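Long-range contact in L-serine ammonia-lyase (Rhizomucor miehei CAU432, PDB 5C3U), which belongs to the pyridoxal-phosphate-dependent enzymes and holds pyridoxal-5'-phosphate in a pocket of its two-sheet fold: residues R67-T81 and A133-S146. Sequence-based numbering, arbitrary orientation.
With PLP (pyridoxal-5'-phosphate), chain B.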
ATOM      1  N   ARG A  67       3.654 -10.575 -23.733  1.00 28.35           N
ATOM      2  CA  ARG A  67       3.744  -9.603 -24.819  1.00 27.36           C
ATOM      3  C   ARG A  67       5.174  -9.340 -25.306  1.00 28.52           C
ATOM      4  O   ARG A  67       5.365  -8.648 -26.304  1.00 30.14           O
ATOM      5  CB  ARG A  67       3.120  -8.256 -24.395  1.00 28.64           C
ATOM      6  CG  ARG A  67       1.651  -8.288 -23.972  1.00 32.35           C
ATOM      7  CD  ARG A  67       0.694  -8.113 -25.140  1.00 36.67           C
ATOM      8  NE  ARG A  67       0.960  -6.910 -25.936  1.00 36.39           N
ATOM      9  CZ  ARG A  67       0.335  -5.746 -25.793  1.00 36.84           C
ATOM     10  NH1 ARG A  67      -0.631  -5.599 -24.884  1.00 37.35           N
ATOM     11  NH2 ARG A  67       0.679  -4.724 -26.562  1.00 36.88           N
ATOM     12  N   GLY A  68       6.159  -9.875 -24.603  1.00 26.95           N
ATOM     13  CA  GLY A  68       7.570  -9.713 -24.990  1.00 28.39           C
ATOM     14  C   GLY A  68       8.179  -8.429 -24.465  1.00 29.82           C
ATOM     15  O   GLY A  68       7.558  -7.701 -23.683  1.00 28.39           O
ATOM     16  N   THR A  69       9.398  -8.142 -24.921  1.00 27.52           N
ATOM     17  CA  THR A  69      10.172  -7.040 -24.405  1.00 29.96           C
ATOM     18  C   THR A  69      10.196  -5.801 -25.312  1.00 30.74           C
ATOM     19  O   THR A  69      10.970  -4.873 -25.076  1.00 33.06           O
ATOM     20  CB  THR A  69      11.618  -7.492 -24.137  1.00 31.65           C
ATOM     21  OG1 THR A  69      12.165  -8.025 -25.344  1.00 35.66           O
ATOM     22  CG2 THR A  69      11.646  -8.585 -23.093  1.00 33.62           C
ATOM     23  N   ASN A  70       9.354  -5.786 -26.341  1.00 31.27           N
ATOM     24  CA  ASN A  70       9.208  -4.590 -27.189  1.00 30.68           C
ATOM     25  C   ASN A  70       8.082  -3.667 -26.745  1.00 31.29           C
ATOM     26  O   ASN A  70       7.788  -2.660 -27.401  1.00 32.98           O
ATOM     27  CB  ASN A  70       8.993  -5.002 -28.654  1.00 33.66           C
ATOM     28  CG  ASN A  70      10.230  -5.617 -29.266  1.00 34.89           C
ATOM     29  OD1 ASN A  70      11.344  -5.214 -28.946  1.00 38.13           O
ATOM     30  ND2 ASN A  70      10.040  -6.607 -30.140  1.00 37.20           N
ATOM     31  N   ILE A  71       7.442  -4.017 -25.635  1.00 31.37           N
ATOM     32  CA  ILE A  71       6.355  -3.204 -25.101  1.00 31.66           C
ATOM     33  C   ILE A  71       6.901  -1.967 -24.406  1.00 29.55           C
ATOM     34  O   ILE A  71       8.109  -1.837 -24.186  1.00 28.97           O
ATOM     35  CB  ILE A  71       5.498  -4.001 -24.105  1.00 32.57           C
ATOM     36  CG1 ILE A  71       6.388  -4.581 -22.981  1.00 33.45           C
ATOM     37  CG2 ILE A  71       4.706  -5.069 -24.848  1.00 33.39           C
ATOM     38  CD1 ILE A  71       5.616  -5.100 -21.787  1.00 34.75           C
ATOM     39  N   GLN A  72       6.004  -1.040 -24.085  1.00 27.99           N
ATOM     40  CA  GLN A  72       6.354   0.083 -23.230  1.00 26.51           C
ATOM     41  C   GLN A  72       5.425  -0.005 -22.048  1.00 24.91           C
ATOM     42  O   GLN A  72       4.219  -0.176 -22.242  1.00 25.42           O
ATOM     43  CB  GLN A  72       6.134   1.428 -23.935  1.00 28.55           C
ATOM     44  CG  GLN A  72       6.939   1.627 -25.211  1.00 34.23           C
ATOM     45  CD  GLN A  72       6.188   1.155 -26.442  1.00 37.57           C
ATOM     46  OE1 GLN A  72       4.981   1.366 -26.561  1.00 39.46           O
ATOM     47  NE2 GLN A  72       6.899   0.506 -27.364  1.00 39.15           N
ATOM     48  N   PHE A  73       5.956   0.088 -20.825  1.00 24.36           N
ATOM     49  CA  PHE A  73       5.041   0.240 -19.695  1.00 23.79           C
ATOM     50  C   PHE A  73       4.756   1.728 -19.535  1.00 23.02           C
ATOM     51  O   PHE A  73       5.648   2.534 -19.687  1.00 24.53           O
ATOM     52  CB  PHE A  73       5.656  -0.288 -18.396  1.00 23.87           C
ATOM     53  CG  PHE A  73       5.709  -1.791 -18.296  1.00 25.05           C
ATOM     54  CD1 PHE A  73       4.534  -2.544 -18.281  1.00 27.26           C
ATOM     55  CD2 PHE A  73       6.910  -2.445 -18.129  1.00 27.70           C
ATOM     56  CE1 PHE A  73       4.577  -3.932 -18.156  1.00 26.96           C
ATOM     57  CE2 PHE A  73       6.960  -3.837 -18.005  1.00 26.57           C
ATOM     58  CZ  PHE A  73       5.791  -4.575 -18.030  1.00 25.77           C
ATOM     59  N   VAL A  74       3.513   2.087 -19.243  1.00 21.56           N
ATOM     60  CA  VAL A  74       3.144   3.494 -19.072  1.00 22.53           C
ATOM     61  C   VAL A  74       2.483   3.594 -17.704  1.00 22.03           C
ATOM     62  O   VAL A  74       1.615   2.777 -17.362  1.00 21.64           O
ATOM     63  CB  VAL A  74       2.159   3.955 -20.183  1.00 22.25           C
ATOM     64  CG1 VAL A  74       1.749   5.414 -19.982  1.00 22.69           C
ATOM     65  CG2 VAL A  74       2.790   3.752 -21.568  1.00 23.37           C
ATOM     66  N   CYS A  75       2.875   4.586 -16.912  1.00 21.67           N
ATOM     67  CA  CYS A  75       2.286   4.718 -15.587  1.00 20.96           C
ATOM     68  C   CYS A  75       2.340   6.139 -15.067  1.00 21.06           C
ATOM     69  O   CYS A  75       3.380   6.787 -15.153  1.00 20.53           O
ATOM     70  CB  CYS A  75       2.980   3.766 -14.599  1.00 23.44           C
ATOM     71  SG  CYS A  75       2.094   3.588 -13.032  1.00 25.61           S
ATOM     72  N   GLY A  76       1.210   6.595 -14.532  1.00 19.69           N
ATOM     73  CA  GLY A  76       1.143   7.844 -13.755  1.00 21.84           C
ATOM     74  C   GLY A  76       0.383   7.672 -12.430  1.00 24.70           C
ATOM     75  O   GLY A  76       0.001   8.670 -11.802  1.00 26.30           O
ATOM     76  N   SER A  77       0.209   6.415 -11.997  1.00 23.76           N
ATOM     77  CA  SER A  77      -0.779   6.041 -10.960  1.00 27.16           C
ATOM     78  C   SER A  77      -0.220   5.992  -9.535  1.00 27.16           C
ATOM     79  O   SER A  77      -0.395   4.979  -8.820  1.00 29.76           O
ATOM     80  CB  SER A  77      -1.410   4.682 -11.277  1.00 30.33           C
ATOM     81  OG  SER A  77      -2.315   4.783 -12.361  1.00 35.31           O
ATOM     82  N   GLY A  78       0.453   7.061  -9.130  1.00 24.11           N
ATOM     83  CA  GLY A  78       0.868   7.203  -7.727  1.00 22.21           C
ATOM     84  C   GLY A  78       2.357   7.009  -7.524  1.00 23.34           C
ATOM     85  O   GLY A  78       3.014   6.354  -8.337  1.00 22.40           O
ATOM     86  N   PRO A  79       2.889   7.517  -6.401  1.00 23.42           N
ATOM     87  CA  PRO A  79       4.362   7.556  -6.312  1.00 22.46           C
ATOM     88  C   PRO A  79       4.982   6.160  -6.225  1.00 22.60           C
ATOM     89  O   PRO A  79       6.021   5.888  -6.863  1.00 23.69           O
ATOM     90  CB  PRO A  79       4.619   8.347  -5.024  1.00 23.32           C
ATOM     91  CG  PRO A  79       3.332   8.297  -4.261  1.00 22.61           C
ATOM     92  CD  PRO A  79       2.250   8.262  -5.297  1.00 25.21           C
ATOM     93  N   ASN A  80       4.377   5.275  -5.446  1.00 21.51           N
ATOM     94  CA  ASN A  80       5.014   3.972  -5.291  1.00 21.86           C
ATOM     95  C   ASN A  80       4.778   3.064  -6.470  1.00 21.87           C
ATOM     96  O   ASN A  80       5.604   2.188  -6.746  1.00 22.11           O
ATOM     97  CB  ASN A  80       4.630   3.358  -3.970  1.00 21.00           C
ATOM     98  CG  ASN A  80       5.014   4.273  -2.826  1.00 22.83           C
ATOM     99  OD1 ASN A  80       6.188   4.689  -2.740  1.00 23.49           O
ATOM    100  ND2 ASN A  80       4.052   4.646  -1.990  1.00 22.44           N
ATOM    101  N   THR A  81       3.662   3.279  -7.164  1.00 21.27           N
ATOM    102  CA  THR A  81       3.405   2.526  -8.389  1.00 21.76           C
ATOM    103  C   THR A  81       4.441   2.880  -9.451  1.00 21.78           C
ATOM    104  O   THR A  81       5.044   1.977 -10.042  1.00 23.30           O
ATOM    105  CB  THR A  81       1.990   2.767  -8.906  1.00 21.99           C
ATOM    106  OG1 THR A  81       1.103   2.616  -7.794  1.00 24.99           O
ATOM    107  CG2 THR A  81       1.632   1.731 -10.001  1.00 21.27           C
ATOM    108  N   ALA A 133      -0.963  10.342 -18.257  1.00 29.33           N
ATOM    109  CA  ALA A 133      -0.302   9.078 -18.632  1.00 26.79           C
ATOM    110  C   ALA A 133      -1.186   8.177 -19.486  1.00 27.52           C
ATOM    111  O   ALA A 133      -0.716   7.570 -20.443  1.00 27.34           O
ATOM    112  CB  ALA A 133       0.200   8.324 -17.398  1.00 26.11           C
ATOM    113  N   ARG A 134      -2.474   8.097 -19.157  1.00 28.38           N
ATOM    114  CA  ARG A 134      -3.370   7.235 -19.912  1.00 28.49           C
ATOM    115  C   ARG A 134      -3.465   7.594 -21.386  1.00 29.76           C
ATOM    116  O   ARG A 134      -3.613   6.697 -22.225  1.00 30.96           O
ATOM    117  CB  ARG A 134      -4.754   7.167 -19.276  1.00 29.01           C
ATOM    118  CG  ARG A 134      -4.764   6.300 -18.027  1.00 30.98           C
ATOM    119  CD  ARG A 134      -6.167   6.143 -17.450  1.00 32.84           C
ATOM    120  NE  ARG A 134      -6.127   5.324 -16.236  1.00 33.99           N
ATOM    121  CZ  ARG A 134      -6.105   3.995 -16.230  1.00 34.60           C
ATOM    122  NH1 ARG A 134      -6.051   3.332 -15.078  1.00 36.33           N
ATOM    123  NH2 ARG A 134      -6.111   3.329 -17.373  1.00 34.99           N
ATOM    124  N   LYS A 135      -3.326   8.879 -21.698  1.00 30.24           N
ATOM    125  CA  LYS A 135      -3.351   9.360 -23.089  1.00 33.68           C
ATOM    126  C   LYS A 135      -2.034   9.114 -23.848  1.00 34.91           C
ATOM    127  O   LYS A 135      -1.936   9.452 -25.029  1.00 37.00           O
ATOM    128  CB  LYS A 135      -3.660  10.862 -23.165  1.00 35.93           C
ATOM    129  CG  LYS A 135      -4.628  11.427 -22.145  1.00 40.27           C
ATOM    130  CD  LYS A 135      -6.081  11.251 -22.530  1.00 44.38           C
ATOM    131  CE  LYS A 135      -6.939  12.305 -21.839  1.00 46.09           C
ATOM    132  NZ  LYS A 135      -8.337  11.820 -21.653  1.00 49.79           N
ATOM    133  N   LEU A 136      -1.028   8.543 -23.184  1.00 33.23           N
ATOM    134  CA  LEU A 136       0.279   8.315 -23.820  1.00 32.96           C
ATOM    135  C   LEU A 136       0.478   6.885 -24.280  1.00 31.75           C
ATOM    136  O   LEU A 136       1.547   6.530 -24.794  1.00 35.08           O
ATOM    137  CB  LEU A 136       1.414   8.678 -22.859  1.00 31.51           C
ATOM    138  CG  LEU A 136       1.406  10.100 -22.303  1.00 32.40           C
ATOM    139  CD1 LEU A 136       2.697  10.350 -21.532  1.00 33.94           C
ATOM    140  CD2 LEU A 136       1.255  11.103 -23.440  1.00 33.80           C
ATOM    141  N   VAL A 137      -0.533   6.060 -24.069  1.00 29.73           N
ATOM    142  CA  VAL A 137      -0.433   4.654 -24.361  1.00 30.00           C
ATOM    143  C   VAL A 137      -0.657   4.425 -25.858  1.00 31.56           C
ATOM    144  O   VAL A 137      -1.742   4.683 -26.384  1.00 31.99           O
ATOM    145  CB  VAL A 137      -1.452   3.812 -23.578  1.00 28.78           C
ATOM    146  CG1 VAL A 137      -1.280   2.340 -23.923  1.00 28.22           C
ATOM    147  CG2 VAL A 137      -1.321   4.030 -22.061  1.00 28.12           C
ATOM    148  N   ARG A 138       0.377   3.927 -26.519  1.00 29.97           N
ATOM    149  CA  ARG A 138       0.334   3.652 -27.956  1.00 32.31           C
ATOM    150  C   ARG A 138       0.066   2.167 -28.234  1.00 32.75           C
ATOM    151  O   ARG A 138      -0.193   1.404 -27.302  1.00 31.76           O
ATOM    152  CB  ARG A 138       1.636   4.145 -28.594  1.00 35.52           C
ATOM    153  CG  ARG A 138       1.746   5.670 -28.623  1.00 41.21           C
ATOM    154  CD  ARG A 138       3.098   6.165 -28.123  1.00 48.73           C
ATOM    155  NE  ARG A 138       4.142   5.155 -28.287  1.00 52.90           N
ATOM    156  CZ  ARG A 138       5.381   5.247 -27.816  1.00 54.90           C
ATOM    157  NH1 ARG A 138       5.782   6.317 -27.142  1.00 55.42           N
ATOM    158  NH2 ARG A 138       6.222   4.250 -28.027  1.00 55.80           N
ATOM    159  N   ARG A 139       0.092   1.763 -29.510  1.00 30.74           N
ATOM    160  CA  ARG A 139      -0.299   0.405 -29.916  1.00 33.51           C
ATOM    161  C   ARG A 139       0.366  -0.758 -29.147  1.00 34.06           C
ATOM    162  O   ARG A 139      -0.256  -1.802 -28.939  1.00 38.13           O
ATOM    163  CB  ARG A 139      -0.144   0.234 -31.441  1.00 32.12           C
ATOM    164  CG  ARG A 139       1.294   0.271 -31.953  1.00 36.37           C
ATOM    165  CD  ARG A 139       1.361   0.223 -33.481  1.00 37.15           C
ATOM    166  NE  ARG A 139       0.843   1.457 -34.073  1.00 40.86           N
ATOM    167  CZ  ARG A 139       0.522   1.615 -35.355  1.00 41.60           C
ATOM    168  NH1 ARG A 139       0.653   0.616 -36.218  1.00 42.32           N
ATOM    169  NH2 ARG A 139       0.053   2.783 -35.765  1.00 44.58           N
ATOM    170  N   ASN A 140       1.615  -0.597 -28.728  1.00 33.13           N
ATOM    171  CA  ASN A 140       2.287  -1.663 -27.971  1.00 34.32           C
ATOM    172  C   ASN A 140       2.620  -1.204 -26.549  1.00 31.63           C
ATOM    173  O   ASN A 140       3.552  -1.711 -25.905  1.00 30.87           O
ATOM    174  CB  ASN A 140       3.547  -2.144 -28.702  1.00 35.72           C
ATOM    175  CG  ASN A 140       3.870  -3.612 -28.429  1.00 37.63           C
ATOM    176  OD1 ASN A 140       2.986  -4.420 -28.147  1.00 40.22           O
ATOM    177  ND2 ASN A 140       5.147  -3.963 -28.523  1.00 37.63           N
ATOM    178  N   GLY A 141       1.869  -0.218 -26.071  1.00 31.49           N
ATOM    179  CA  GLY A 141       2.049   0.259 -24.705  1.00 28.49           C
ATOM    180  C   GLY A 141       1.064  -0.427 -23.791  1.00 29.59           C
ATOM    181  O   GLY A 141      -0.007  -0.839 -24.219  1.00 30.01           O
ATOM    182  N   ILE A 142       1.417  -0.551 -22.515  1.00 26.59           N
ATOM    183  CA  ILE A 142       0.522  -1.167 -21.555  1.00 25.98           C
ATOM    184  C   ILE A 142       0.479  -0.254 -20.335  1.00 24.76           C
ATOM    185  O   ILE A 142       1.521   0.043 -19.750  1.00 24.45           O
ATOM    186  CB  ILE A 142       0.974  -2.603 -21.172  1.00 28.41           C
ATOM    187  CG1 ILE A 142       0.219  -3.137 -19.971  1.00 30.15           C
ATOM    188  CG2 ILE A 142       2.452  -2.650 -20.886  1.00 30.73           C
ATOM    189  CD1 ILE A 142      -1.230  -3.463 -20.266  1.00 35.22           C
ATOM    190  N   TYR A 143      -0.722   0.208 -20.002  1.00 24.93           N
ATOM    191  CA  TYR A 143      -0.911   1.016 -18.807  1.00 24.87           C
ATOM    192  C   TYR A 143      -0.876   0.129 -17.557  1.00 24.22           C
ATOM    193  O   TYR A 143      -1.489  -0.940 -17.518  1.00 23.61           O
ATOM    194  CB  TYR A 143      -2.208   1.849 -18.833  1.00 24.90           C
ATOM    195  CG  TYR A 143      -2.122   2.890 -17.760  1.00 25.34           C
ATOM    196  CD1 TYR A 143      -1.348   4.036 -17.964  1.00 25.67           C
ATOM    197  CD2 TYR A 143      -2.670   2.667 -16.485  1.00 26.12           C
ATOM    198  CE1 TYR A 143      -1.183   4.979 -16.976  1.00 25.82           C
ATOM    199  CE2 TYR A 143      -2.516   3.622 -15.473  1.00 25.90           C
ATOM    200  CZ  TYR A 143      -1.753   4.763 -15.732  1.00 26.19           C
ATOM    201  OH  TYR A 143      -1.546   5.723 -14.760  1.00 26.96           O
ATOM    202  N   VAL A 144      -0.139   0.578 -16.539  1.00 23.44           N
ATOM    203  CA  VAL A 144      -0.019  -0.175 -15.288  1.00 23.70           C
ATOM    204  C   VAL A 144      -0.858   0.496 -14.213  1.00 23.95           C
ATOM    205  O   VAL A 144      -0.518   1.584 -13.738  1.00 24.42           O
ATOM    206  CB  VAL A 144       1.442  -0.279 -14.805  1.00 23.45           C
ATOM    207  CG1 VAL A 144       1.518  -1.173 -13.564  1.00 23.72           C
ATOM    208  CG2 VAL A 144       2.318  -0.858 -15.898  1.00 24.22           C
ATOM    209  N   PRO A 145      -1.992  -0.121 -13.853  1.00 26.03           N
ATOM    210  CA  PRO A 145      -2.790   0.530 -12.820  1.00 25.97           C
ATOM    211  C   PRO A 145      -2.159   0.317 -11.433  1.00 25.54           C
ATOM    212  O   PRO A 145      -1.271  -0.510 -11.294  1.00 24.38           O
ATOM    213  CB  PRO A 145      -4.143  -0.177 -12.927  1.00 26.46           C
ATOM    214  CG  PRO A 145      -3.854  -1.504 -13.546  1.00 25.95           C
ATOM    215  CD  PRO A 145      -2.475  -1.470 -14.189  1.00 26.78           C
ATOM    216  N   SER A 146      -2.609   1.056 -10.422  1.00 26.71           N
ATOM    217  CA  SER A 146      -2.010   0.905  -9.100  1.00 24.77           C
ATOM    218  C   SER A 146      -2.637  -0.258  -8.312  1.00 26.14           C
ATOM    219  O   SER A 146      -1.985  -0.838  -7.449  1.00 26.59           O
ATOM    220  CB  SER A 146      -2.146   2.219  -8.316  1.00 24.63           C
ATOM    221  OG  SER A 146      -3.527   2.486  -8.070  1.00 25.71           O
TER
HETATM  222  N1  PLP B 401       0.499   1.986   1.361  1.00 26.72           N
HETATM  223  C2  PLP B 401       1.428   2.286   0.436  1.00 26.55           C
HETATM  224  C2A PLP B 401       2.738   2.940   0.803  1.00 26.39           C
HETATM  225  C3  PLP B 401       1.154   1.982  -0.970  1.00 26.84           C
HETATM  226  O3  PLP B 401       2.082   2.271  -1.934  1.00 28.00           O
HETATM  227  C4  PLP B 401      -0.136   1.326  -1.276  1.00 27.32           C
HETATM  228  C4A PLP B 401      -0.450   0.966  -2.668  1.00 27.96           C
HETATM  229  C5  PLP B 401      -1.090   1.041  -0.174  1.00 28.88           C
HETATM  230  C6  PLP B 401      -0.694   1.396   1.120  1.00 27.81           C
HETATM  231  C5A PLP B 401      -2.447   0.376  -0.415  1.00 29.08           C
HETATM  232  O4P PLP B 401      -2.821   0.589  -1.770  1.00 29.63           O
HETATM  233  P   PLP B 401      -4.069  -0.059  -2.576  1.00 24.57           P
HETATM  234  O1P PLP B 401      -3.633  -1.368  -3.133  1.00 26.22           O
HETATM  235  O2P PLP B 401      -5.285  -0.136  -1.635  1.00 25.29           O
HETATM  236  O3P PLP B 401      -4.241   1.009  -3.598  1.00 26.21           O
HETATM  237  O   HOH W   1       3.509  -7.026 -27.821  1.00 34.87           O
HETATM  238  O   HOH W   2      -0.938  -2.439 -26.377  1.00 48.53           O
HETATM  239  O   HOH W   3       3.064   3.541 -25.278  1.00 35.86           O
HETATM  240  O   HOH W   4       3.608   1.337 -28.859  1.00 46.49           O
HETATM  241  O   HOH W   5      -4.490   3.212 -11.612  1.00 32.50           O
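Gln-72, Phe-73 and Val-74 pair in parallel with Gly-141, Ile-142 and Tyr-143, joining central strand 72-75 to edge strand 141-143 of the smaller, four-stranded sheet; the backbone ladder runs from Gln-72 N to Asn-140 O through to Val-144 N to Val-74 O. On one face, Ile-142 lies alongside Phe-73 and sets CG2 3.3 Å from ring atom CD1, while Ile-71 CD1 sits over one face of that ring, near its rim. On the other face Val-74 points its CG1, anti to the backbone N (chi1 179°), to within 3.3 Å of Ala-133 O, with Val-137 CG2 packed beside it. Tyr-143 lays one face of its ring over Val-74 O, and Arg-134 CG sits above the ring centre at 3.9 Å. With chi1 at -165°, the ring runs past Cys-75 and brings OH to the turn beyond the strand: Gly-76 N donates to Tyr-143 OH (2.9 Å), and Ser-77 OG, at the ring edge, shares a hydrogen bond with Tyr-143 OH (2.7 Å). At the strands' start, Arg-67 NH2 donates to Asn-140 OD1 (2.8 Å) from the guanidinium edge, and water 1 bridges the same two side chains. Gripped by two bonds, the tyrosine hydroxyl fixes against strand 141-143 the turn before helix 79-92, in which Asn-80 ND2 donates to O3 of pyridoxal-5'-phosphate.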